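Local coordinates for Rho GTPase-activating protein 15 (Homo sapiens, PDB 3BYI), which activates the GTPase of Rho-type G proteins, RAC1 among them, and so converts them to their inactive GDP-bound state, at residues F175-L180 and V194-I199; P104-P109 and L179-N184; D17-S22 and N74-L79. All coordinates share one frame; numbering follows the deposited sequence.

Interaction 1: F175-L180 and V194-I199; sequences FGPTLL and VYQNQI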
# COMPACT_ATOMS: atom_id res chain seq x y z
N PHE A 175 -3.45 -7.24 0.48
CA PHE A 175 -3.59 -5.86 -0.01
C PHE A 175 -5.01 -5.37 -0.16
O PHE A 175 -5.23 -4.17 -0.26
CB PHE A 175 -2.75 -5.66 -1.29
CG PHE A 175 -1.31 -5.55 -1.02
CD1 PHE A 175 -0.48 -6.65 -1.12
CD2 PHE A 175 -0.79 -4.36 -0.52
CE1 PHE A 175 0.85 -6.52 -0.81
CE2 PHE A 175 0.52 -4.25 -0.18
CZ PHE A 175 1.35 -5.32 -0.34
N GLY A 176 -5.97 -6.29 -0.17
CA GLY A 176 -7.37 -5.94 -0.23
C GLY A 176 -7.77 -5.03 0.91
O GLY A 176 -8.18 -3.91 0.68
N PRO A 177 -7.65 -5.53 2.13
CA PRO A 177 -7.92 -4.72 3.32
C PRO A 177 -6.98 -3.51 3.47
O PRO A 177 -7.41 -2.49 3.97
CB PRO A 177 -7.70 -5.72 4.47
CG PRO A 177 -7.77 -7.06 3.86
CD PRO A 177 -7.30 -6.92 2.47
N THR A 178 -5.72 -3.66 3.06
CA THR A 178 -4.70 -2.62 3.21
C THR A 178 -5.00 -1.39 2.32
O THR A 178 -4.79 -0.27 2.73
CB THR A 178 -3.27 -3.25 2.91
OG1 THR A 178 -2.91 -4.16 3.96
CG2 THR A 178 -2.19 -2.24 2.80
N LEU A 179 -5.52 -1.63 1.12
CA LEU A 179 -5.66 -0.59 0.09
C LEU A 179 -7.09 -0.09 -0.10
O LEU A 179 -7.30 1.03 -0.55
CB LEU A 179 -5.07 -1.12 -1.23
CG LEU A 179 -3.59 -1.58 -1.18
CD1 LEU A 179 -3.18 -2.06 -2.50
CD2 LEU A 179 -2.66 -0.48 -0.79
N LEU A 180 -8.07 -0.92 0.25
CA LEU A 180 -9.48 -0.57 0.09
C LEU A 180 -10.22 -0.40 1.43
O LEU A 180 -11.19 0.38 1.54
CB LEU A 180 -10.18 -1.61 -0.77
CG LEU A 180 -9.73 -1.65 -2.24
CD1 LEU A 180 -8.81 -2.84 -2.64
CD2 LEU A 180 -10.94 -1.62 -3.10
N VAL A 194 -14.66 -10.04 0.24
CA VAL A 194 -14.49 -10.62 -1.10
C VAL A 194 -14.36 -9.54 -2.17
O VAL A 194 -13.55 -9.67 -3.08
CB VAL A 194 -15.64 -11.59 -1.45
CG1 VAL A 194 -15.40 -12.31 -2.80
CG2 VAL A 194 -15.76 -12.64 -0.33
N TYR A 195 -15.16 -8.49 -2.07
CA TYR A 195 -15.13 -7.42 -3.05
C TYR A 195 -13.73 -6.83 -3.17
O TYR A 195 -13.20 -6.67 -4.27
CB TYR A 195 -16.05 -6.29 -2.66
CG TYR A 195 -17.53 -6.49 -2.88
CD1 TYR A 195 -18.04 -7.56 -3.60
CD2 TYR A 195 -18.42 -5.54 -2.38
CE1 TYR A 195 -19.41 -7.70 -3.79
CE2 TYR A 195 -19.78 -5.67 -2.56
CZ TYR A 195 -20.28 -6.74 -3.26
OH TYR A 195 -21.65 -6.82 -3.43
N GLN A 196 -13.15 -6.48 -2.04
CA GLN A 196 -11.89 -5.81 -2.07
C GLN A 196 -10.72 -6.71 -2.49
O GLN A 196 -9.84 -6.27 -3.22
CB GLN A 196 -11.61 -5.16 -0.73
CG GLN A 196 -11.37 -6.08 0.41
CD GLN A 196 -11.37 -5.31 1.71
OE1 GLN A 196 -11.44 -4.09 1.70
NE2 GLN A 196 -11.29 -6.01 2.83
N ASN A 197 -10.73 -7.96 -2.06
CA ASN A 197 -9.72 -8.92 -2.50
C ASN A 197 -9.82 -9.21 -4.01
O ASN A 197 -8.80 -9.36 -4.69
CB ASN A 197 -9.87 -10.22 -1.72
CG ASN A 197 -9.50 -10.04 -0.27
OD1 ASN A 197 -9.30 -8.93 0.17
ND2 ASN A 197 -9.41 -11.13 0.48
N GLN A 198 -11.04 -9.28 -4.53
CA GLN A 198 -11.22 -9.48 -5.95
C GLN A 198 -10.74 -8.30 -6.75
O GLN A 198 -10.18 -8.48 -7.83
CB GLN A 198 -12.67 -9.79 -6.29
CG GLN A 198 -13.09 -11.23 -5.95
CD GLN A 198 -12.18 -12.26 -6.55
OE1 GLN A 198 -11.38 -12.90 -5.84
NE2 GLN A 198 -12.26 -12.41 -7.88
N ILE A 199 -10.96 -7.08 -6.25
CA ILE A 199 -10.50 -5.87 -6.93
C ILE A 199 -8.98 -5.85 -6.93
O ILE A 199 -8.35 -5.55 -7.94
CB ILE A 199 -11.01 -4.55 -6.27
CG1 ILE A 199 -12.53 -4.40 -6.44
CG2 ILE A 199 -10.31 -3.36 -6.91
CD1 ILE A 199 -13.20 -3.61 -5.35
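Gly-176, Pro-177 and Leu-180 pack against Gln-196, Asn-197 and Ile-199 in a buried helix-helix contact between the C-terminal half of helix 168-180 and helix 189-205. The short axes cross at 95° and approach to 8.0 Å. Gly-176 lets the backbones meet: its CA lies 4.4 Å from CA of Asn-197. Asn-197 OD1 sits 3.6 Å from Gly-176 CA. Gln-196 lays its side chain over this bare backbone. Its CG stands between the backbone N and the carbonyl carbon (chi1 68°), the crowded position, and the chain runs extended from there. Gln-196 NE2 reaches Pro-177 CA at 3.6 Å. Both elements belong to the all-helical RhoGAP domain, and Pro-177 lies about 11 Å, side chain to side chain, from Arg-58, the predicted arginine finger. The amide of Gln-196 is satisfied by the chain that follows Leu-180: OE1 accepts from Ala-182 N and NE2 donates to Glu-183 OE1. The side chains of Leu-180 and Gln-196 run alongside each other in opposite senses, with Leu-180 CD1 3.6 Å from Gln-196 O. The apolar end is Leu-180 CD2 against Ile-199 CD1 at 3.8 Å, beside Phe-108.

Interaction 2: P104-P109 and L179-N184; sequences PEPLFP and LLRAEN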
# COMPACT_ATOMS: atom_id res chain seq x y z
N PRO A 104 -5.15 8.54 6.23
CA PRO A 104 -6.51 8.81 6.72
C PRO A 104 -7.63 8.33 5.79
O PRO A 104 -8.75 8.12 6.25
CB PRO A 104 -6.56 10.34 6.86
CG PRO A 104 -5.47 10.84 6.02
CD PRO A 104 -4.39 9.78 6.02
N GLU A 105 -7.36 8.27 4.49
CA GLU A 105 -8.29 7.74 3.52
C GLU A 105 -7.48 6.64 2.82
O GLU A 105 -6.27 6.78 2.63
CB GLU A 105 -8.74 8.82 2.53
CG GLU A 105 -9.87 8.36 1.61
CD GLU A 105 -10.23 9.36 0.49
OE1 GLU A 105 -9.40 10.25 0.15
OE2 GLU A 105 -11.36 9.24 -0.04
N PRO A 106 -8.12 5.50 2.52
CA PRO A 106 -7.39 4.47 1.78
C PRO A 106 -6.94 4.86 0.37
O PRO A 106 -7.48 5.78 -0.23
CB PRO A 106 -8.37 3.25 1.78
CG PRO A 106 -9.67 3.75 2.28
CD PRO A 106 -9.48 5.07 2.93
N LEU A 107 -5.95 4.12 -0.17
CA LEU A 107 -5.46 4.36 -1.53
C LEU A 107 -6.60 4.38 -2.54
O LEU A 107 -6.61 5.20 -3.46
CB LEU A 107 -4.43 3.29 -1.92
CG LEU A 107 -3.71 3.44 -3.28
CD1 LEU A 107 -2.99 4.77 -3.38
CD2 LEU A 107 -2.73 2.25 -3.54
N PHE A 108 -7.54 3.46 -2.37
CA PHE A 108 -8.76 3.44 -3.15
C PHE A 108 -9.75 4.33 -2.42
O PHE A 108 -10.25 3.93 -1.34
CB PHE A 108 -9.31 2.00 -3.20
CG PHE A 108 -8.53 1.09 -4.10
CD1 PHE A 108 -7.26 0.63 -3.74
CD2 PHE A 108 -9.06 0.69 -5.31
CE1 PHE A 108 -6.55 -0.21 -4.56
CE2 PHE A 108 -8.35 -0.14 -6.15
CZ PHE A 108 -7.09 -0.60 -5.77
N PRO A 109 -10.04 5.53 -2.98
CA PRO A 109 -10.92 6.39 -2.21
C PRO A 109 -12.30 5.77 -1.98
O PRO A 109 -12.86 5.08 -2.84
CB PRO A 109 -11.00 7.67 -3.06
CG PRO A 109 -9.78 7.61 -3.98
CD PRO A 109 -9.65 6.16 -4.26
N LEU A 179 -5.52 -1.63 1.12
CA LEU A 179 -5.66 -0.59 0.09
C LEU A 179 -7.09 -0.09 -0.10
O LEU A 179 -7.30 1.03 -0.55
CB LEU A 179 -5.07 -1.12 -1.23
CG LEU A 179 -3.59 -1.58 -1.18
CD1 LEU A 179 -3.18 -2.06 -2.50
CD2 LEU A 179 -2.66 -0.48 -0.79
N LEU A 180 -8.07 -0.92 0.25
CA LEU A 180 -9.48 -0.57 0.09
C LEU A 180 -10.22 -0.40 1.43
O LEU A 180 -11.19 0.38 1.54
CB LEU A 180 -10.18 -1.61 -0.77
CG LEU A 180 -9.73 -1.65 -2.24
CD1 LEU A 180 -8.81 -2.84 -2.64
CD2 LEU A 180 -10.94 -1.62 -3.10
N ARG A 181 -9.79 -1.11 2.47
CA ARG A 181 -10.32 -0.85 3.83
C ARG A 181 -11.86 -0.84 3.87
O ARG A 181 -12.47 -0.03 4.54
CB ARG A 181 -9.78 0.50 4.33
CG ARG A 181 -9.83 0.75 5.84
CD ARG A 181 -9.38 2.18 6.17
NE ARG A 181 -7.97 2.39 5.86
CZ ARG A 181 -7.33 3.55 5.92
NH1 ARG A 181 -7.97 4.66 6.30
NH2 ARG A 181 -6.03 3.60 5.61
N ALA A 182 -12.46 -1.80 3.16
CA ALA A 182 -13.91 -1.81 2.91
C ALA A 182 -14.70 -2.66 3.89
O ALA A 182 -15.92 -2.70 3.78
CB ALA A 182 -14.19 -2.26 1.47
N GLU A 183 -14.01 -3.31 4.83
CA GLU A 183 -14.62 -4.29 5.78
C GLU A 183 -15.86 -3.71 6.43
O GLU A 183 -16.94 -4.35 6.44
CB GLU A 183 -13.66 -4.68 6.94
CG GLU A 183 -12.34 -5.35 6.59
CD GLU A 183 -11.33 -4.36 6.06
OE1 GLU A 183 -11.42 -4.02 4.86
OE2 GLU A 183 -10.46 -3.92 6.83
N ASN A 184 -15.67 -2.50 6.97
CA ASN A 184 -16.68 -1.84 7.81
C ASN A 184 -17.66 -0.91 7.08
O ASN A 184 -18.62 -0.45 7.71
CB ASN A 184 -16.00 -1.05 8.94
CG ASN A 184 -16.93 -0.80 10.13
OD1 ASN A 184 -17.90 -1.54 10.35
ND2 ASN A 184 -16.63 0.24 10.91
O HOH W 1 -11.69 2.05 -0.41
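Phe-108 and Leu-180 form the tight end of this contact, where the loop between helices 89-102 and 110-120 meets the C-terminal end of helix 168-180. Leu-180 CG sits over one face of the Phe-108 ring in a CH-pi contact, 3.8 Å from the centroid and displaced toward the rim at Phe-108 CG. Leu-179 O lies near the plane of the same ring, at its edge. Leu-179 O accepts a nearly straight hydrogen bond from Phe-108 N (3.0 Å, 167°). Leu-179 CB packs against Phe-108 CE1. Next to it, the side chains of Leu-107 and Leu-179 lie side by side, with their CD2 atoms 3.9 Å apart. Phe-116 meets the Phe-108 ring edge-to-face, and Ile-199 and Met-203 of helix 189-205 also touch it. In this all-helical RhoGAP domain the contact ties the end of one helix to a proline-rich connection between two others. Arg-181 leaves the helix with positive phi (51°) and leads to the looser, partly exposed side. The torsion that places its NE (chi3 -66°) bends the chain, and Pro-106 CD lies over one face of the guanidinium, 3.7 Å from Arg-181 NH1. Pro-104 O lies near the guanidinium plane, in contact with Arg-181 NH1 at 3.5 Å. Arg-181 NH2 donates to Leu-103 O. A water sits unusually close to both Phe-108 O and Leu-180 O, and its bridge is doubtful. Pro-104, at the exposed end, adds little buried surface.

Interaction 3: D17-S22 and N74-L79; sequences DQIFGS and NQEEKL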
# COMPACT_ATOMS: atom_id res chain seq x y z
N ASP A 17 5.75 13.79 13.49
CA ASP A 17 4.58 13.01 12.97
C ASP A 17 4.20 13.43 11.55
O ASP A 17 3.02 13.52 11.19
CB ASP A 17 3.36 13.15 13.86
CG ASP A 17 3.18 11.99 14.81
OD1 ASP A 17 3.56 10.87 14.47
OD2 ASP A 17 2.61 12.21 15.90
N GLN A 18 5.22 13.66 10.74
CA GLN A 18 5.08 14.34 9.48
C GLN A 18 4.39 13.50 8.38
O GLN A 18 3.57 14.03 7.66
CB GLN A 18 6.46 14.81 9.01
CG GLN A 18 6.40 15.88 7.94
CD GLN A 18 5.67 17.13 8.39
OE1 GLN A 18 6.05 17.74 9.37
NE2 GLN A 18 4.61 17.50 7.67
N ILE A 19 4.73 12.20 8.27
CA ILE A 19 4.38 11.39 7.08
C ILE A 19 3.23 10.43 7.34
O ILE A 19 2.25 10.39 6.59
CB ILE A 19 5.60 10.57 6.55
CG1 ILE A 19 6.83 11.47 6.30
CG2 ILE A 19 5.23 9.84 5.27
CD1 ILE A 19 6.62 12.53 5.27
N PHE A 20 3.39 9.61 8.36
CA PHE A 20 2.41 8.56 8.63
C PHE A 20 1.18 9.25 9.21
O PHE A 20 1.32 10.14 10.05
CB PHE A 20 2.95 7.51 9.59
CG PHE A 20 3.87 6.50 8.95
CD1 PHE A 20 5.10 6.88 8.40
CD2 PHE A 20 3.55 5.15 8.94
CE1 PHE A 20 5.96 5.92 7.82
CE2 PHE A 20 4.44 4.20 8.37
CZ PHE A 20 5.63 4.60 7.82
N GLY A 21 -0.00 8.85 8.71
CA GLY A 21 -1.27 9.40 9.16
C GLY A 21 -1.73 10.64 8.42
O GLY A 21 -2.77 11.19 8.75
N SER A 22 -0.91 11.14 7.48
CA SER A 22 -1.30 12.27 6.63
C SER A 22 -1.93 11.72 5.36
O SER A 22 -1.53 10.65 4.88
CB SER A 22 -0.09 13.16 6.26
OG SER A 22 0.54 13.72 7.41
N ASN A 74 8.99 9.64 10.10
CA ASN A 74 8.22 10.76 10.60
C ASN A 74 9.09 11.95 11.05
O ASN A 74 8.71 13.11 10.87
CB ASN A 74 7.28 10.32 11.76
CG ASN A 74 5.89 9.90 11.28
OD1 ASN A 74 5.48 10.20 10.17
ND2 ASN A 74 5.15 9.22 12.14
N GLN A 75 10.26 11.63 11.64
CA GLN A 75 11.25 12.65 12.00
C GLN A 75 11.91 13.28 10.78
O GLN A 75 12.75 14.16 10.93
CB GLN A 75 12.34 12.04 12.92
CG GLN A 75 11.91 11.78 14.38
CD GLN A 75 11.43 13.03 15.11
OE1 GLN A 75 10.31 13.52 14.85
NE2 GLN A 75 12.26 13.56 16.03
N GLU A 76 11.51 12.84 9.59
CA GLU A 76 12.20 13.14 8.34
C GLU A 76 13.74 13.09 8.42
O GLU A 76 14.39 13.98 7.92
CB GLU A 76 11.72 14.47 7.78
CG GLU A 76 10.27 14.44 7.36
CD GLU A 76 9.70 15.82 7.03
OE1 GLU A 76 10.08 16.84 7.66
OE2 GLU A 76 8.85 15.88 6.14
N GLU A 77 14.27 12.04 9.05
CA GLU A 77 15.68 11.74 9.02
C GLU A 77 15.97 11.05 7.69
O GLU A 77 15.05 10.57 7.01
CB GLU A 77 16.09 10.85 10.21
CG GLU A 77 15.68 11.40 11.59
N LYS A 78 17.25 11.02 7.32
CA LYS A 78 17.69 10.27 6.15
C LYS A 78 17.51 8.77 6.43
O LYS A 78 17.90 8.26 7.47
CB LYS A 78 19.11 10.65 5.72
CG LYS A 78 20.22 10.51 6.71
CD LYS A 78 21.53 10.99 6.07
CE LYS A 78 22.75 10.38 6.74
NZ LYS A 78 23.53 11.38 7.52
N LEU A 79 16.82 8.09 5.53
CA LEU A 79 16.62 6.66 5.65
C LEU A 79 17.52 5.96 4.63
O LEU A 79 17.52 6.32 3.45
CB LEU A 79 15.14 6.31 5.45
CG LEU A 79 14.76 4.84 5.66
CD1 LEU A 79 15.10 4.42 7.10
CD2 LEU A 79 13.29 4.66 5.35
O HOH W 2 8.03 11.66 14.67
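Asn-74 carries the hydrogen bonds where the loop leading into helix 24-31, at Ile-19 and Phe-20, meets the end of helix 63-74 of the RhoGAP domain. Phe-20 N gives Asn-74 OD1 the straighter bond (2.8 Å, 169°) and lies in the carbonyl plane, on a lone pair. Ile-19 N donates to Asn-74 OD1 at 2.9 Å, tilted 27° from that plane. Two bonds thus grip one buried oxygen and fix the amide. Asp-17 OD1 is 3.3 Å from Asn-74 ND2, at a poor angle for a hydrogen bond. A water donates to Gln-75 OE1 and accepts a weak bond from Asp-17 N. A type II beta turn runs from Ile-19 to Ser-22, and a Schellman motif with Glu-76 at positive phi ends helix 63-74. Ser-22 OG donates to Gln-18 O from above its carbonyl plane. Packing is the second kind of contact. Gln-18 CB touches Asn-74 O at 3.4 Å, and Gln-18 CG, anti to the backbone N (chi1 -163°), lies beside the Glu-76 carboxylate. The Asn-74 amide meets the Phe-20 ring edge at about a right angle. Charge is the third: Glu-76 OE1 bridges to Lys-16 and OE2 to Arg-30.

In the fold
Interactions 1 and 2 are buried neighbours, with centres 9 Å apart, and share the end of helix 168-180. Leu-180 serves both, meeting helix 189-205 in interaction 1 and the 104-109 loop in interaction 2. Gln-196 joins them further through its bonds to Ala-182 and Glu-183. Interaction 1 is packing across its segments, while interaction 2 adds a backbone bond and a CH-pi contact. Interaction 3 is only partly buried. It lies across the chain's centre from interaction 1 and joins two loops through a side-chain amide, with charged groups alongside. It touches interaction 2 where Pro-104 packs on Gly-21 and Ser-22.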